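Local structure of choline kinase (Cryptosporidium parvum, 3MES) at residues D187-S190 / R191-K194; E195-L198 / F199-Y203; L238-G242 / E243-M247; E361-T364 / L365-H368. The protein probably catalyses the ATP-dependent phosphorylation of choline, and perhaps of ethanolamine, as a nucleotide- and magnesium-binding kinase. All coordinates share one frame; numbering follows the deposited sequence.

Contact 1 (D187-S190 / R191-K194)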
# COMPACT_ATOMS: atom_id res chain seq x y z
N ASP B 187 -17.96 15.08 -8.43
CA ASP B 187 -18.64 15.52 -7.21
C ASP B 187 -17.78 16.44 -6.36
O ASP B 187 -18.15 16.78 -5.23
CB ASP B 187 -19.08 14.32 -6.38
CG ASP B 187 -17.91 13.47 -5.92
OD1 ASP B 187 -16.76 13.91 -6.12
OD2 ASP B 187 -18.14 12.38 -5.37
N PHE B 188 -16.64 16.86 -6.89
CA PHE B 188 -15.76 17.75 -6.14
C PHE B 188 -16.42 19.11 -5.93
O PHE B 188 -16.76 19.79 -6.90
CB PHE B 188 -14.40 17.90 -6.83
CG PHE B 188 -13.40 18.68 -6.02
CD1 PHE B 188 -12.80 18.13 -4.91
CD2 PHE B 188 -13.07 19.98 -6.37
CE1 PHE B 188 -11.88 18.84 -4.16
CE2 PHE B 188 -12.16 20.71 -5.63
CZ PHE B 188 -11.56 20.14 -4.52
N PRO B 189 -16.60 19.51 -4.67
CA PRO B 189 -17.25 20.78 -4.35
C PRO B 189 -16.61 21.95 -5.08
O PRO B 189 -15.41 22.18 -4.97
CB PRO B 189 -17.03 20.90 -2.84
CG PRO B 189 -16.95 19.50 -2.37
CD PRO B 189 -16.23 18.76 -3.46
N SER B 190 -17.43 22.69 -5.83
CA SER B 190 -16.95 23.82 -6.60
C SER B 190 -16.64 25.00 -5.69
O SER B 190 -15.85 25.88 -6.03
CB SER B 190 -17.99 24.23 -7.65
OG SER B 190 -17.61 25.42 -8.31
N ARG B 191 -17.28 25.01 -4.52
CA ARG B 191 -17.17 26.12 -3.58
C ARG B 191 -15.83 26.16 -2.86
O ARG B 191 -15.49 27.15 -2.22
CB ARG B 191 -18.32 26.07 -2.57
CG ARG B 191 -18.29 24.86 -1.65
CD ARG B 191 -19.64 24.67 -0.96
NE ARG B 191 -19.64 23.50 -0.10
CZ ARG B 191 -19.79 22.25 -0.53
NH1 ARG B 191 -19.95 22.01 -1.82
NH2 ARG B 191 -19.78 21.24 0.34
N PHE B 192 -15.07 25.07 -2.94
CA PHE B 192 -13.73 25.05 -2.36
C PHE B 192 -12.77 25.88 -3.20
O PHE B 192 -12.75 25.77 -4.43
CB PHE B 192 -13.21 23.62 -2.23
CG PHE B 192 -13.99 22.77 -1.26
CD1 PHE B 192 -14.58 23.33 -0.15
CD2 PHE B 192 -14.11 21.41 -1.47
CE1 PHE B 192 -15.29 22.55 0.74
CE2 PHE B 192 -14.82 20.62 -0.58
CZ PHE B 192 -15.41 21.20 0.53
N ASP B 193 -11.99 26.72 -2.54
CA ASP B 193 -11.06 27.61 -3.22
C ASP B 193 -10.19 26.83 -4.20
O ASP B 193 -9.59 25.82 -3.85
CB ASP B 193 -10.18 28.34 -2.20
CG ASP B 193 -9.15 29.24 -2.85
OD1 ASP B 193 -9.29 29.54 -4.06
OD2 ASP B 193 -8.20 29.65 -2.15
N LYS B 194 -10.13 27.31 -5.44
CA LYS B 194 -9.32 26.66 -6.47
C LYS B 194 -7.89 27.19 -6.49
O LYS B 194 -7.06 26.72 -7.28
CB LYS B 194 -9.98 26.83 -7.84
CG LYS B 194 -11.32 26.13 -7.98
CD LYS B 194 -11.91 26.32 -9.37
CE LYS B 194 -13.12 25.43 -9.60
NZ LYS B 194 -14.26 25.79 -8.71
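Pro189 and Phe192 form the first and last positions of a type I beta turn, and the proline ring packs against one face of the phenylalanine. Its CB stands above that face toward the rim, 3.3 Å from Phe192 CD2; the approach of the proline CG is modelled too tightly to be relied on. Phe192 places CG anti to its carbonyl carbon (chi1 -65°), which turns the ring back over the proline it follows by three residues. The same ring directs its edge toward the face of Phe188, a T-shaped pair with centroids 6.0 Å apart and planes at 68°, in which Phe188 CZ comes within 4.2 Å of Phe192 CD2. Pro189 CB also lies over one face of the Arg191 guanidinium, 3.3 Å from Arg191 NH1. Ser190, next in the turn, has its OG anti to the backbone N, where the amine of Lys194 approaches it. That bond, Lys194 NZ to Ser190 OG at 3.4 Å, is weak, and the amine is 3.1 Å from Ser190 O as well. Toward helix 120-132, Pro189 and Phe192 pack on Tyr129 and Val126 respectively, and the Arg191 guanidinium forms a salt bridge with Asp125. The one hydrogen bond between side chains of 187-190 and 191-194 is thus weak, and these two segments meet mainly through proline and aromatic packing, while the strong charge pairing of Arg191 is made with the neighbouring helix.

Contact 2 (E195-L198 / F199-Y203)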
# COMPACT_ATOMS: atom_id res chain seq x y z
N GLU B 195 -7.59 28.16 -5.63
CA GLU B 195 -6.25 28.72 -5.55
C GLU B 195 -5.43 28.06 -4.45
O GLU B 195 -5.98 27.70 -3.40
CB GLU B 195 -6.30 30.23 -5.32
CG GLU B 195 -6.88 31.02 -6.48
CD GLU B 195 -6.72 32.53 -6.31
OE1 GLU B 195 -6.50 32.98 -5.16
OE2 GLU B 195 -6.81 33.25 -7.32
N PRO B 196 -4.12 27.91 -4.67
CA PRO B 196 -3.23 27.33 -3.67
C PRO B 196 -3.26 28.16 -2.39
O PRO B 196 -3.51 29.36 -2.44
CB PRO B 196 -1.85 27.42 -4.33
CG PRO B 196 -1.98 28.48 -5.36
CD PRO B 196 -3.39 28.38 -5.86
N ILE B 197 -3.01 27.51 -1.26
CA ILE B 197 -3.15 28.18 0.03
C ILE B 197 -1.80 28.58 0.63
O ILE B 197 -1.75 29.33 1.61
CB ILE B 197 -3.89 27.27 1.03
CG1 ILE B 197 -4.38 28.08 2.23
CG2 ILE B 197 -3.00 26.11 1.46
CD1 ILE B 197 -5.30 27.31 3.14
N LEU B 198 -0.72 28.09 0.04
CA LEU B 198 0.60 28.21 0.64
C LEU B 198 0.98 29.64 1.05
O LEU B 198 1.52 29.85 2.13
CB LEU B 198 1.68 27.60 -0.26
CG LEU B 198 2.05 28.29 -1.57
CD1 LEU B 198 3.34 27.70 -2.12
CD2 LEU B 198 0.93 28.18 -2.59
N PHE B 199 0.70 30.60 0.18
CA PHE B 199 1.04 31.99 0.47
C PHE B 199 0.04 32.66 1.41
O PHE B 199 0.42 33.25 2.41
CB PHE B 199 1.18 32.79 -0.83
CG PHE B 199 2.22 32.25 -1.76
CD1 PHE B 199 3.55 32.20 -1.38
CD2 PHE B 199 1.87 31.78 -3.02
CE1 PHE B 199 4.51 31.70 -2.23
CE2 PHE B 199 2.83 31.28 -3.88
CZ PHE B 199 4.15 31.24 -3.48
N LYS B 200 -1.25 32.55 1.08
CA LYS B 200 -2.29 33.10 1.93
C LYS B 200 -2.08 32.68 3.38
O LYS B 200 -2.06 33.52 4.29
CB LYS B 200 -3.67 32.63 1.47
CG LYS B 200 -3.97 32.92 0.01
CD LYS B 200 -5.34 32.38 -0.37
CE LYS B 200 -5.56 32.46 -1.87
NZ LYS B 200 -6.91 31.95 -2.25
N ARG B 201 -1.92 31.38 3.59
CA ARG B 201 -1.75 30.83 4.93
C ARG B 201 -0.54 31.43 5.63
O ARG B 201 -0.60 31.77 6.81
CB ARG B 201 -1.64 29.30 4.86
CG ARG B 201 -1.37 28.63 6.19
CD ARG B 201 -1.70 27.15 6.12
NE ARG B 201 -3.14 26.92 6.01
CZ ARG B 201 -3.70 25.74 5.75
NH1 ARG B 201 -2.94 24.67 5.56
NH2 ARG B 201 -5.01 25.63 5.68
N ILE B 202 0.57 31.56 4.90
CA ILE B 202 1.78 32.15 5.46
C ILE B 202 1.54 33.59 5.90
O ILE B 202 1.92 33.98 7.00
CB ILE B 202 2.96 32.11 4.47
CG1 ILE B 202 3.53 30.69 4.40
CG2 ILE B 202 4.04 33.09 4.89
CD1 ILE B 202 4.71 30.55 3.46
N TYR B 203 0.92 34.38 5.03
CA TYR B 203 0.62 35.77 5.37
C TYR B 203 -0.36 35.82 6.54
O TYR B 203 -0.19 36.61 7.47
CB TYR B 203 0.05 36.52 4.16
CG TYR B 203 0.96 36.51 2.95
CD1 TYR B 203 0.44 36.36 1.66
CD2 TYR B 203 2.33 36.64 3.09
CE1 TYR B 203 1.27 36.35 0.56
CE2 TYR B 203 3.17 36.64 1.99
CZ TYR B 203 2.64 36.48 0.73
OH TYR B 203 3.47 36.47 -0.37
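Lys200 and Glu195 make the ionic part of this contact: the extended lysine runs back along the chain and meets the glutamate at about a right angle, Lys200 NZ lying 3.1 Å from Glu195 OE1 on the anti lone pair of that oxygen. The amine has a second carboxylate partner in Asp193, so two acidic groups share one positive charge. The backbone bonds belong to the first turn of helix 198-214, which the chain enters here from an extended approach. Arg201 N donates to Ile197 O at 2.9 Å, nearly straight at 167°, whereas the following bond, from Ile202 N to Leu198 O at 3.4 Å, is weak. Apolar packing starts from Leu198, whose CG sits between its backbone N and carbonyl carbon (chi1 70°) and thereby lies alongside the neighbouring Phe199. Leu198 CG stands over the middle of that ring in a CH-pi contact, 3.8 Å from the Phe199 centroid. On another side of the helix, Ile197 CD1 lies over one face of the Arg201 guanidinium, 3.4 Å from Arg201 CZ, while Arg201 NH1 is hydrogen-bonded to Tyr288 O. Leu198 also packs on Phe293 of strand 290-293 and on Ile366 of helix 364-376.

Contact 3 (L238-G242 / E243-M247)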
# COMPACT_ATOMS: atom_id res chain seq x y z
N LEU B 238 10.63 33.47 -5.11
CA LEU B 238 11.45 32.27 -4.94
C LEU B 238 10.75 31.00 -5.42
O LEU B 238 11.34 30.20 -6.14
CB LEU B 238 11.87 32.12 -3.47
CG LEU B 238 12.74 30.92 -3.13
CD1 LEU B 238 13.39 31.10 -1.76
CD2 LEU B 238 11.93 29.63 -3.17
N ILE B 239 9.49 30.83 -5.03
CA ILE B 239 8.72 29.66 -5.43
C ILE B 239 8.26 29.73 -6.89
O ILE B 239 8.15 28.71 -7.56
CB ILE B 239 7.49 29.45 -4.53
CG1 ILE B 239 7.89 28.75 -3.23
CG2 ILE B 239 6.43 28.64 -5.25
CD1 ILE B 239 8.90 29.50 -2.40
N MET B 240 7.98 30.94 -7.36
CA MET B 240 7.48 31.14 -8.73
C MET B 240 8.58 31.49 -9.73
O MET B 240 8.30 31.85 -10.87
CB MET B 240 6.39 32.21 -8.75
CG MET B 240 4.99 31.66 -8.99
SD MET B 240 4.42 30.47 -7.76
CE MET B 240 2.94 29.88 -8.56
N GLY B 241 9.83 31.38 -9.30
CA GLY B 241 10.97 31.63 -10.18
C GLY B 241 11.07 33.05 -10.72
O GLY B 241 11.03 33.26 -11.93
N GLY B 242 11.21 34.02 -9.82
CA GLY B 242 11.43 35.41 -10.20
C GLY B 242 10.16 36.22 -10.41
O GLY B 242 10.21 37.43 -10.61
N GLU B 243 9.02 35.53 -10.36
CA GLU B 243 7.74 36.17 -10.60
C GLU B 243 6.84 36.03 -9.38
O GLU B 243 6.95 35.06 -8.63
CB GLU B 243 7.08 35.52 -11.82
CG GLU B 243 5.79 36.16 -12.28
CD GLU B 243 5.49 35.84 -13.73
OE1 GLU B 243 6.45 35.63 -14.50
OE2 GLU B 243 4.29 35.81 -14.10
N LYS B 244 5.96 37.00 -9.17
CA LYS B 244 4.99 36.92 -8.09
C LYS B 244 3.90 35.94 -8.48
O LYS B 244 3.77 35.57 -9.65
CB LYS B 244 4.40 38.29 -7.76
CG LYS B 244 5.45 39.34 -7.42
CD LYS B 244 4.92 40.37 -6.44
CE LYS B 244 4.60 39.73 -5.10
NZ LYS B 244 5.78 39.01 -4.53
N PHE B 245 3.11 35.50 -7.50
CA PHE B 245 2.08 34.50 -7.78
C PHE B 245 0.89 35.03 -8.56
O PHE B 245 0.32 36.07 -8.23
CB PHE B 245 1.58 33.84 -6.50
CG PHE B 245 0.34 33.02 -6.71
CD1 PHE B 245 0.41 31.65 -6.89
CD2 PHE B 245 -0.91 33.63 -6.76
CE1 PHE B 245 -0.73 30.89 -7.10
CE2 PHE B 245 -2.05 32.88 -6.97
CZ PHE B 245 -1.96 31.51 -7.14
N SER B 246 0.52 34.29 -9.60
CA SER B 246 -0.74 34.50 -10.30
C SER B 246 -1.22 33.12 -10.73
O SER B 246 -0.44 32.17 -10.78
CB SER B 246 -0.54 35.40 -11.51
OG SER B 246 0.30 34.80 -12.48
N MET B 247 -2.51 33.00 -11.02
CA MET B 247 -3.04 31.73 -11.50
C MET B 247 -2.45 31.48 -12.88
O MET B 247 -2.40 30.34 -13.35
CB MET B 247 -4.57 31.78 -11.58
CG MET B 247 -5.22 30.43 -11.34
SD MET B 247 -4.74 29.74 -9.74
CE MET B 247 -4.99 31.16 -8.68
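The glycine-containing loop that leads from the end of helix 235-239 to the N-cap of helix 247-254 is bridged by Met240 and Phe245. Met240, the first residue to leave the helical conformation, sends its methyl to the aromatic ring: Met240 CE is 3.5 Å from Phe245 CD1 and 4.1 Å from Phe245 CE1, approaching obliquely. A bend at chi2 (59°) turns the thioether along the returning chain. Nearer the backbone, Met240 CB lies only 2.9 Å from Glu243 O, a tight fit. Gly241 and Gly242, between Met240 and Glu243, both have positive phi, and the backbone angles of Gly242 are of the kind glycine takes up. The polar groups of the returning part of the loop look to the flanking helices: Phe245 N binds Glu236 OE1, Lys244 forms a salt bridge with Glu237, and Ser246 OG caps Arg249 N at the start of helix 247-254. Beyond the contact, Phe245 packs on Pro196. The side-chain pairing of Met240 with Phe245 is therefore apolar, and the directional bonds seen at the loop, to Glu236, Glu237 and Arg249, are with the two helices it joins.

Contact 4 (E361-T364 / L365-H368)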
# COMPACT_ATOMS: atom_id res chain seq x y z
N GLU B 361 12.12 20.22 -3.94
CA GLU B 361 13.06 20.70 -2.93
C GLU B 361 12.78 22.15 -2.55
O GLU B 361 12.94 22.54 -1.39
CB GLU B 361 14.50 20.55 -3.42
CG GLU B 361 15.04 19.13 -3.34
CD GLU B 361 15.07 18.61 -1.91
OE1 GLU B 361 14.18 17.83 -1.54
OE2 GLU B 361 15.99 19.00 -1.16
N VAL B 362 12.38 22.94 -3.53
CA VAL B 362 12.09 24.36 -3.30
C VAL B 362 10.99 24.53 -2.26
O VAL B 362 11.09 25.39 -1.38
CB VAL B 362 11.67 25.06 -4.60
CG1 VAL B 362 10.94 26.36 -4.30
CG2 VAL B 362 12.88 25.30 -5.49
N PHE B 363 9.95 23.72 -2.36
CA PHE B 363 8.80 23.82 -1.46
C PHE B 363 9.13 23.46 -0.01
O PHE B 363 8.29 23.60 0.87
CB PHE B 363 7.65 22.96 -1.96
CG PHE B 363 6.95 23.52 -3.17
CD1 PHE B 363 5.94 24.46 -3.02
CD2 PHE B 363 7.30 23.12 -4.44
CE1 PHE B 363 5.29 24.99 -4.13
CE2 PHE B 363 6.66 23.64 -5.55
CZ PHE B 363 5.66 24.57 -5.40
N THR B 364 10.35 22.98 0.23
CA THR B 364 10.76 22.62 1.59
C THR B 364 10.81 23.85 2.48
O THR B 364 10.58 23.77 3.69
CB THR B 364 12.13 21.91 1.62
OG1 THR B 364 13.13 22.76 1.05
CG2 THR B 364 12.09 20.60 0.85
N LEU B 365 11.13 24.99 1.88
CA LEU B 365 11.22 26.24 2.62
C LEU B 365 9.84 26.71 3.05
O LEU B 365 9.67 27.30 4.12
CB LEU B 365 11.92 27.32 1.77
CG LEU B 365 13.29 26.97 1.18
CD1 LEU B 365 13.79 28.09 0.29
CD2 LEU B 365 14.31 26.66 2.27
N ILE B 366 8.84 26.44 2.21
CA ILE B 366 7.46 26.79 2.55
C ILE B 366 7.05 26.10 3.84
O ILE B 366 6.36 26.70 4.68
CB ILE B 366 6.49 26.40 1.42
CG1 ILE B 366 6.84 27.15 0.13
CG2 ILE B 366 5.05 26.70 1.82
CD1 ILE B 366 6.61 28.65 0.20
N SER B 367 7.49 24.86 4.01
CA SER B 367 7.15 24.06 5.19
C SER B 367 7.79 24.61 6.47
O SER B 367 7.12 24.77 7.49
CB SER B 367 7.57 22.61 4.98
OG SER B 367 7.33 21.82 6.13
N HIS B 368 9.09 24.90 6.40
CA HIS B 368 9.82 25.42 7.56
C HIS B 368 9.28 26.77 8.02
O HIS B 368 9.23 27.05 9.22
CB HIS B 368 11.31 25.56 7.26
CG HIS B 368 12.03 24.25 7.11
ND1 HIS B 368 11.93 23.24 8.04
CD2 HIS B 368 12.87 23.80 6.15
CE1 HIS B 368 12.67 22.22 7.65
NE2 HIS B 368 13.25 22.53 6.51
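With CG1 of Ile366 anti to its carbonyl carbon (chi1 -61°), that branch lies beside the ring of Phe363, Ile366 CG1 approaching Phe363 CD1 obliquely at 4.2 Å. A like rotation at His368 (chi1 -69°) brings the ring carbon CD2 obliquely toward the carbonyl oxygen of Thr364, one turn earlier. Both pairs sit at the buried junction where helix 351-362 gives way to helix 364-376, and the backbone bonding records the break. Leu365 N donates to Val362 O at 3.3 Å, a three-residue step of the 3-10 kind in which the donor stands well above the carbonyl plane. Ser367 N is divided between two weak bonds, to Phe363 O and to Thr364 O. Regular alpha-helical pairing resumes with His368 N to Thr364 O at 3.3 Å, fairly straight at 163°. The polar ends of this turn face other parts of the domain: His368 ND1 pairs with Arg398 NE, and Ser367 OG is bonded to both Asn300 and Arg398, while the His368 side chain comes within about 3 Å of that of Tyr307, a magnesium ligand. Phe363 and Thr364 pack on Ala299 of helix 294-303, and Ile366 meets Ile239 of helix 235-239. His368 CD2 lies 3.4 Å from Thr364 O, the same oxygen that accepts the backbone N-H of His368.

Contacts 1 and 2 are consecutive in the chain and joined by the salt bridge from Asp193 OD2 to Lys200 NZ, 2.6 Å. Contacts 2, 3 and 4 surround a shared apolar region, their centres 13 to 14 Å apart: Phe199 CZ meets Ile239 CG2 at 3.9 Å, Leu198 CD1 meets Phe363 CE1 at 3.9 Å, and Ile239 CD1 meets Ile366 CD1 at 3.6 Å. Contact 4 comes nearer to the bound decamethonium than contact 2 does, the side chain of Ser367 being about 7 Å away, and about 10 Å from a magnesium ion. The Arg201 side chain of contact 2 is about 10 Å from decamethonium, whereas contacts 1 and 3 lie away from the known binding sites.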